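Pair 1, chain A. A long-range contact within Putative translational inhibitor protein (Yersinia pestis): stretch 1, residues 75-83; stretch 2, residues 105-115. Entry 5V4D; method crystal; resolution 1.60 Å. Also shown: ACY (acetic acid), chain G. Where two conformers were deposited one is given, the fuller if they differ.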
# COMPACT_ATOMS: atom_id res chain seq x y z
N VAL A 75 11.12 5.17 -5.30
CA VAL A 75 11.63 4.16 -4.39
C VAL A 75 10.78 2.90 -4.44
O VAL A 75 11.31 1.79 -4.39
CB VAL A 75 11.66 4.79 -2.98
CG1 VAL A 75 11.80 3.78 -1.94
CG2 VAL A 75 12.84 5.79 -2.89
N LYS A 76 9.46 3.04 -4.53
CA LYS A 76 8.53 1.93 -4.37
C LYS A 76 7.24 2.28 -5.10
O LYS A 76 6.82 3.44 -5.07
CB LYS A 76 8.25 1.70 -2.87
CG LYS A 76 7.04 0.78 -2.52
CD LYS A 76 7.34 -0.66 -2.95
CE LYS A 76 6.30 -1.70 -2.35
NZ LYS A 76 4.92 -1.28 -2.74
N THR A 77 6.67 1.30 -5.81
CA THR A 77 5.39 1.47 -6.49
C THR A 77 4.49 0.30 -6.13
O THR A 77 4.96 -0.77 -5.70
CB THR A 77 5.52 1.52 -8.03
OG1 THR A 77 5.87 0.20 -8.52
CG2 THR A 77 6.60 2.48 -8.47
N THR A 78 3.18 0.49 -6.30
CA THR A 78 2.21 -0.61 -6.27
C THR A 78 1.40 -0.54 -7.55
O THR A 78 0.92 0.53 -7.93
CB THR A 78 1.28 -0.51 -5.05
OG1 THR A 78 2.09 -0.55 -3.87
CG2 THR A 78 0.27 -1.64 -5.00
N ILE A 79 1.28 -1.67 -8.22
CA ILE A 79 0.43 -1.79 -9.40
C ILE A 79 -0.85 -2.52 -9.00
O ILE A 79 -0.80 -3.69 -8.60
CB ILE A 79 1.17 -2.54 -10.52
CG1 ILE A 79 2.43 -1.77 -10.92
CG2 ILE A 79 0.23 -2.76 -11.75
CD1 ILE A 79 3.27 -2.52 -11.99
N PHE A 80 -1.98 -1.84 -9.20
CA PHE A 80 -3.32 -2.43 -9.02
C PHE A 80 -3.85 -2.68 -10.41
O PHE A 80 -3.97 -1.75 -11.22
CB PHE A 80 -4.24 -1.49 -8.24
CG PHE A 80 -3.72 -1.07 -6.87
CD1 PHE A 80 -3.77 -1.92 -5.78
CD2 PHE A 80 -3.27 0.21 -6.69
CE1 PHE A 80 -3.35 -1.47 -4.50
CE2 PHE A 80 -2.84 0.63 -5.41
CZ PHE A 80 -2.88 -0.20 -4.37
N ILE A 81 -4.11 -3.95 -10.75
CA ILE A 81 -4.64 -4.26 -12.08
C ILE A 81 -5.89 -5.09 -11.92
O ILE A 81 -6.02 -5.89 -10.99
CB ILE A 81 -3.62 -4.97 -12.99
CG1 ILE A 81 -2.89 -6.11 -12.28
CG2 ILE A 81 -2.64 -3.97 -13.56
CD1 ILE A 81 -2.11 -6.98 -13.26
N THR A 82 -6.82 -4.92 -12.87
CA THR A 82 -8.07 -5.67 -12.77
C THR A 82 -7.96 -7.09 -13.32
O THR A 82 -8.87 -7.90 -13.09
CB THR A 82 -9.23 -4.94 -13.47
OG1 THR A 82 -8.96 -4.76 -14.87
CG2 THR A 82 -9.54 -3.60 -12.79
N ASN A 83 -6.87 -7.42 -14.02
CA ASN A 83 -6.71 -8.75 -14.62
C ASN A 83 -5.23 -9.06 -14.54
O ASN A 83 -4.42 -8.40 -15.21
CB ASN A 83 -7.21 -8.76 -16.06
CG ASN A 83 -7.09 -10.13 -16.71
OD1 ASN A 83 -6.45 -11.04 -16.21
ND2 ASN A 83 -7.73 -10.27 -17.87
N ALA A 105 11.40 -0.77 -5.92
CA ALA A 105 10.68 -1.89 -5.31
C ALA A 105 9.20 -1.83 -5.73
O ALA A 105 8.70 -0.79 -6.16
CB ALA A 105 10.80 -1.83 -3.79
N ARG A 106 8.50 -2.97 -5.63
CA ARG A 106 7.18 -3.02 -6.28
C ARG A 106 6.33 -4.12 -5.67
O ARG A 106 6.86 -5.12 -5.19
CB ARG A 106 7.31 -3.28 -7.78
CG ARG A 106 6.03 -2.93 -8.52
CD ARG A 106 6.32 -3.01 -10.00
NE ARG A 106 6.40 -4.42 -10.37
CZ ARG A 106 6.48 -4.86 -11.62
NH1 ARG A 106 6.52 -3.98 -12.63
NH2 ARG A 106 6.53 -6.17 -11.83
N SER A 107 5.02 -3.90 -5.64
CA SER A 107 4.05 -4.99 -5.48
C SER A 107 3.01 -4.87 -6.58
O SER A 107 2.65 -3.77 -6.97
CB SER A 107 3.36 -4.92 -4.11
OG SER A 107 4.35 -5.09 -3.08
N THR A 108 2.46 -6.02 -6.99
CA THR A 108 1.43 -6.10 -8.02
C THR A 108 0.34 -7.00 -7.48
O THR A 108 0.63 -8.12 -7.03
CB THR A 108 1.97 -6.71 -9.33
OG1 THR A 108 3.04 -5.90 -9.82
CG2 THR A 108 0.81 -6.79 -10.40
N VAL A 109 -0.91 -6.54 -7.54
CA VAL A 109 -2.04 -7.35 -7.09
C VAL A 109 -3.21 -7.17 -8.05
O VAL A 109 -3.35 -6.11 -8.67
CB VAL A 109 -2.50 -6.99 -5.65
CG1 VAL A 109 -1.36 -7.28 -4.63
CG2 VAL A 109 -2.97 -5.55 -5.51
N GLU A 110 -4.06 -8.20 -8.17
CA GLU A 110 -5.29 -8.07 -8.94
C GLU A 110 -6.42 -7.56 -8.06
O GLU A 110 -6.81 -8.21 -7.09
CB GLU A 110 -5.68 -9.40 -9.58
CG GLU A 110 -6.85 -9.22 -10.58
CD GLU A 110 -7.36 -10.56 -11.06
OE1 GLU A 110 -6.85 -11.10 -12.06
OE2 GLU A 110 -8.27 -11.11 -10.39
N VAL A 111 -6.95 -6.41 -8.40
CA VAL A 111 -8.10 -5.83 -7.71
C VAL A 111 -9.37 -6.14 -8.50
O VAL A 111 -9.34 -6.53 -9.67
CB VAL A 111 -7.94 -4.31 -7.55
CG1 VAL A 111 -6.69 -4.02 -6.71
CG2 VAL A 111 -7.82 -3.62 -8.90
N SER A 112 -10.52 -5.98 -7.85
CA SER A 112 -11.71 -6.32 -8.62
C SER A 112 -12.17 -5.15 -9.48
O SER A 112 -12.66 -5.37 -10.60
CB SER A 112 -12.83 -6.87 -7.71
OG SER A 112 -13.06 -6.11 -6.55
N ALA A 113 -11.98 -3.91 -9.02
CA ALA A 113 -12.43 -2.76 -9.78
C ALA A 113 -11.58 -1.55 -9.39
O ALA A 113 -11.00 -1.50 -8.29
CB ALA A 113 -13.90 -2.42 -9.56
N LEU A 114 -11.55 -0.57 -10.28
CA LEU A 114 -10.80 0.67 -10.09
C LEU A 114 -11.69 1.85 -10.41
O LEU A 114 -12.68 1.72 -11.16
CB LEU A 114 -9.55 0.71 -10.99
CG LEU A 114 -8.46 -0.28 -10.56
CD1 LEU A 114 -7.39 -0.38 -11.66
CD2 LEU A 114 -7.83 0.09 -9.21
N PRO A 115 -11.34 3.04 -9.93
CA PRO A 115 -12.11 4.23 -10.29
C PRO A 115 -12.25 4.37 -11.80
O PRO A 115 -11.31 4.11 -12.55
CB PRO A 115 -11.26 5.38 -9.72
CG PRO A 115 -10.58 4.76 -8.53
CD PRO A 115 -10.22 3.35 -9.02
C ACY G . 5.57 -7.43 -7.87
O ACY G . 4.67 -8.21 -7.45
OXT ACY G . 5.42 -6.50 -8.71
CH3 ACY G . 6.95 -7.59 -7.28
O HOH W 1 -11.39 -7.52 -11.91

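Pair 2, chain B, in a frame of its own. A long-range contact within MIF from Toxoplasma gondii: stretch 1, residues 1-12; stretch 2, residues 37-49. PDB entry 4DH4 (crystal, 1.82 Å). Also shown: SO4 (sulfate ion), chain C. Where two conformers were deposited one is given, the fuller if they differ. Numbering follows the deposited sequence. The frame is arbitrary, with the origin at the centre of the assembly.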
# COMPACT_ATOMS: atom_id res chain seq x y z
N PRO B 1 -0.74 11.45 10.80
CA PRO B 1 0.01 10.22 10.55
C PRO B 1 -0.91 9.11 10.06
O PRO B 1 -2.13 9.21 10.21
CB PRO B 1 0.58 9.86 11.92
CG PRO B 1 0.67 11.15 12.65
CD PRO B 1 -0.45 12.02 12.13
N LYS B 2 -0.33 8.07 9.48
CA LYS B 2 -1.10 6.96 8.95
C LYS B 2 -0.40 5.65 9.33
O LYS B 2 0.83 5.57 9.30
CB LYS B 2 -1.23 7.12 7.44
CG LYS B 2 -2.12 6.15 6.73
CD LYS B 2 -2.36 6.61 5.30
CE LYS B 2 -1.05 6.70 4.49
NZ LYS B 2 -1.28 6.30 3.07
N CYS B 3 -1.18 4.65 9.73
CA CYS B 3 -0.64 3.33 10.02
C CYS B 3 -1.58 2.27 9.45
O CYS B 3 -2.74 2.18 9.87
CB CYS B 3 -0.46 3.13 11.53
SG CYS B 3 -0.07 1.42 12.00
N MET B 4 -1.08 1.48 8.51
CA MET B 4 -1.87 0.43 7.87
C MET B 4 -1.21 -0.93 8.04
O MET B 4 -0.06 -1.12 7.66
CB MET B 4 -2.08 0.74 6.39
CG MET B 4 -2.92 1.98 6.14
SD MET B 4 -4.62 1.84 6.75
CE MET B 4 -5.16 0.36 5.88
N ILE B 5 -1.98 -1.85 8.62
CA ILE B 5 -1.51 -3.20 8.94
C ILE B 5 -2.06 -4.20 7.92
O ILE B 5 -3.28 -4.29 7.72
CB ILE B 5 -1.99 -3.60 10.37
CG1 ILE B 5 -1.44 -2.62 11.41
CG2 ILE B 5 -1.62 -5.07 10.70
CD1 ILE B 5 -2.13 -2.69 12.77
N PHE B 6 -1.16 -4.95 7.28
CA PHE B 6 -1.53 -5.96 6.30
C PHE B 6 -1.14 -7.33 6.85
O PHE B 6 0.01 -7.56 7.20
CB PHE B 6 -0.78 -5.74 4.98
CG PHE B 6 -1.14 -4.47 4.27
CD1 PHE B 6 -0.47 -3.28 4.57
CD2 PHE B 6 -2.12 -4.45 3.29
CE1 PHE B 6 -0.79 -2.10 3.91
CE2 PHE B 6 -2.45 -3.28 2.61
CZ PHE B 6 -1.78 -2.10 2.92
N CYS B 7 -2.12 -8.23 6.92
CA CYS B 7 -1.89 -9.53 7.55
C CYS B 7 -2.91 -10.55 7.03
O CYS B 7 -4.05 -10.19 6.77
CB CYS B 7 -2.01 -9.36 9.07
SG CYS B 7 -1.69 -10.83 10.04
N PRO B 8 -2.48 -11.81 6.83
CA PRO B 8 -3.43 -12.84 6.36
C PRO B 8 -4.45 -13.29 7.41
O PRO B 8 -5.46 -13.92 7.05
CB PRO B 8 -2.53 -14.00 5.92
CG PRO B 8 -1.23 -13.79 6.57
CD PRO B 8 -1.11 -12.33 6.95
N VAL B 9 -4.20 -12.98 8.68
CA VAL B 9 -5.07 -13.42 9.79
C VAL B 9 -6.51 -12.90 9.63
O VAL B 9 -6.73 -11.71 9.42
CB VAL B 9 -4.49 -13.05 11.18
CG1 VAL B 9 -5.51 -13.27 12.30
CG2 VAL B 9 -3.21 -13.85 11.47
N ALA B 10 -7.48 -13.82 9.73
CA ALA B 10 -8.88 -13.46 9.63
C ALA B 10 -9.37 -12.89 10.96
O ALA B 10 -10.09 -13.56 11.72
CB ALA B 10 -9.72 -14.67 9.21
N ALA B 11 -8.96 -11.66 11.26
CA ALA B 11 -9.30 -11.02 12.52
C ALA B 11 -10.76 -10.62 12.56
O ALA B 11 -11.30 -10.07 11.60
CB ALA B 11 -8.41 -9.80 12.75
N THR B 12 -11.40 -10.92 13.69
CA THR B 12 -12.76 -10.48 13.95
C THR B 12 -12.72 -8.97 14.15
O THR B 12 -11.73 -8.45 14.68
CB THR B 12 -13.36 -11.16 15.21
OG1 THR B 12 -12.53 -10.90 16.36
CG2 THR B 12 -13.46 -12.66 15.01
N TYR B 37 -5.47 13.52 14.16
CA TYR B 37 -4.80 13.47 12.87
C TYR B 37 -4.30 12.07 12.51
O TYR B 37 -3.75 11.86 11.43
CB TYR B 37 -3.63 14.47 12.85
CG TYR B 37 -4.08 15.91 12.89
CD1 TYR B 37 -4.47 16.56 11.72
CD2 TYR B 37 -4.13 16.61 14.09
CE1 TYR B 37 -4.89 17.89 11.74
CE2 TYR B 37 -4.55 17.94 14.13
CZ TYR B 37 -4.93 18.57 12.95
OH TYR B 37 -5.35 19.88 12.98
N VAL B 38 -4.51 11.12 13.42
CA VAL B 38 -4.01 9.75 13.22
C VAL B 38 -5.06 8.86 12.55
O VAL B 38 -6.17 8.73 13.05
CB VAL B 38 -3.51 9.13 14.55
CG1 VAL B 38 -3.07 7.69 14.34
CG2 VAL B 38 -2.36 9.97 15.12
N MET B 39 -4.68 8.27 11.42
CA MET B 39 -5.52 7.30 10.71
C MET B 39 -4.88 5.92 10.80
O MET B 39 -3.68 5.77 10.57
CB MET B 39 -5.71 7.72 9.25
CG MET B 39 -6.64 6.81 8.43
SD MET B 39 -7.02 7.42 6.76
CE MET B 39 -8.07 8.84 7.13
N VAL B 40 -5.69 4.92 11.14
CA VAL B 40 -5.21 3.54 11.28
C VAL B 40 -6.17 2.57 10.58
O VAL B 40 -7.39 2.79 10.54
CB VAL B 40 -5.00 3.13 12.77
CG1 VAL B 40 -3.80 3.87 13.40
CG2 VAL B 40 -6.26 3.37 13.61
N GLY B 41 -5.63 1.49 10.03
CA GLY B 41 -6.49 0.48 9.42
C GLY B 41 -5.90 -0.91 9.41
O GLY B 41 -4.69 -1.10 9.61
N TYR B 42 -6.77 -1.89 9.21
CA TYR B 42 -6.38 -3.29 9.07
C TYR B 42 -6.87 -3.80 7.73
O TYR B 42 -8.00 -3.55 7.33
CB TYR B 42 -6.95 -4.14 10.21
CG TYR B 42 -6.47 -5.58 10.19
CD1 TYR B 42 -7.24 -6.59 9.61
CD2 TYR B 42 -5.26 -5.94 10.76
CE1 TYR B 42 -6.81 -7.92 9.60
CE2 TYR B 42 -4.81 -7.26 10.77
CZ TYR B 42 -5.59 -8.25 10.18
OH TYR B 42 -5.15 -9.56 10.18
N SER B 43 -6.00 -4.52 7.04
CA SER B 43 -6.38 -5.12 5.77
C SER B 43 -5.99 -6.58 5.78
O SER B 43 -4.80 -6.90 5.88
CB SER B 43 -5.74 -4.35 4.61
OG SER B 43 -5.99 -5.01 3.37
N GLN B 44 -6.98 -7.47 5.71
CA GLN B 44 -6.71 -8.90 5.59
C GLN B 44 -6.25 -9.18 4.16
O GLN B 44 -7.01 -8.98 3.20
CB GLN B 44 -7.93 -9.77 5.95
CG GLN B 44 -7.59 -11.28 6.10
CD GLN B 44 -8.80 -12.21 6.18
OE1 GLN B 44 -9.90 -11.81 6.55
NE2 GLN B 44 -8.57 -13.48 5.85
N THR B 45 -5.00 -9.61 4.03
CA THR B 45 -4.46 -9.98 2.74
C THR B 45 -4.92 -11.39 2.38
O THR B 45 -5.58 -12.07 3.18
CB THR B 45 -2.90 -9.94 2.75
OG1 THR B 45 -2.40 -10.89 3.70
CG2 THR B 45 -2.40 -8.54 3.12
N GLY B 46 -4.59 -11.82 1.17
CA GLY B 46 -4.55 -13.25 0.86
C GLY B 46 -3.31 -13.81 1.54
O GLY B 46 -2.89 -13.33 2.60
N GLN B 47 -2.70 -14.81 0.92
CA GLN B 47 -1.53 -15.46 1.48
C GLN B 47 -0.36 -14.50 1.62
O GLN B 47 -0.19 -13.59 0.80
CB GLN B 47 -1.10 -16.64 0.61
CG GLN B 47 -2.17 -17.70 0.42
CD GLN B 47 -1.59 -19.04 0.04
OE1 GLN B 47 -0.38 -19.18 -0.16
NE2 GLN B 47 -2.44 -20.05 -0.04
N MET B 48 0.43 -14.71 2.66
CA MET B 48 1.69 -14.00 2.85
C MET B 48 2.77 -14.99 3.27
O MET B 48 2.50 -15.94 4.03
CB MET B 48 1.53 -12.89 3.89
CG MET B 48 0.93 -11.58 3.33
SD MET B 48 0.85 -10.22 4.53
CE MET B 48 2.53 -10.18 5.12
N ARG B 49 3.97 -14.79 2.75
CA ARG B 49 5.13 -15.59 3.13
C ARG B 49 6.25 -14.69 3.61
O ARG B 49 6.39 -13.55 3.16
CB ARG B 49 5.62 -16.43 1.94
CG ARG B 49 4.63 -17.51 1.49
CD ARG B 49 5.04 -18.12 0.17
NE ARG B 49 6.31 -18.83 0.24
CZ ARG B 49 6.46 -20.07 0.71
NH1 ARG B 49 7.67 -20.62 0.74
NH2 ARG B 49 5.42 -20.76 1.17
S SO4 C . 2.45 6.96 1.69
O1 SO4 C . 1.80 8.04 2.44
O2 SO4 C . 1.53 5.84 1.62
O3 SO4 C . 2.78 7.46 0.38
O4 SO4 C . 3.66 6.57 2.43
O HOH W 2 -6.00 -14.45 4.39
O HOH W 3 -10.28 -9.81 8.94

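In both pairs two neighbouring strands run parallel in one sheet, their axes 4.6 Å apart in pair 1 and 4.7 Å in pair 2, with 11° and 5° between their directions; fourteen central residues superpose to 0.5 Å. Each pair is zipped by seven backbone hydrogen bonds in the alternating parallel pattern, in which every second residue of the first strand uses both its N and its O. Thus Ile A79 N donates to Ser A107 O (2.8 Å) and Ile A79 O accepts from Val A109 N (3.0 Å); the matching Ile B5 N reaches Gly B41 O (3.0 Å) and Ile B5 O receives Ser B43 N (2.8 Å). These isoleucines share the m, t rotamer and their side-chain centres fall 0.1 Å apart.

The partners on their face differ. Thr A108 matches Tyr B42. In pair 1 the short threonine leaves Ile A79 CB 3.9 Å from Thr A108 OG1, and an acetic acid, probably from the crystallisation liquor, lies beside the strand, taking hydrogen bonds at OXT from Thr A108 OG1 (2.7 Å) and Arg A106 NE (2.8 Å). In pair 2 the tyrosine ring covers the strand itself: Tyr B42 CD2 lies 3.7 Å from Ile B5 CG2, Tyr B42 CE2 3.9 Å from Cys B7 CB, and Tyr B42 OH donates to Val B9 O at 2.8 Å, tying the ring to the loop after the strand. Ile A81, in the place of Cys B7, instead extends CD1 to 4.1 Å from Thr A108 CG2.

On the other face Phe A80 and Phe B6 coincide, both with chi1 m. Phe A80 CD1 packs 3.7 Å from both Val A109 CG2 and Val A111 CG1. The matching positions in pair 2 are Ser B43 and Thr B45: Phe B6 CD2 lies 3.9 Å from Ser B43 CB, and Thr B45 CG2 sits at the ring edge, 3.7 Å from Phe B6 CB. Thr A78 and Ser A107 match Met B4 and Gly B41. The absent side chain of Gly B41 leaves room for the methionine, whose SD comes 3.4 Å from Gly B41 N; a CB there would clash with that sulfur.

Past the strands, Thr A82 rests CG2 4.0 Å from Leu A114 CD1, whereas the matching Pro B8 sets CD 3.8 Å from Met B48 SD. Glu A110 and Gln B44 also coincide: Glu A110 CG lies 3.5 Å from Thr A82 O, while Gln B44 NE2 makes a weak hydrogen bond to Pro B8 O (3.4 Å).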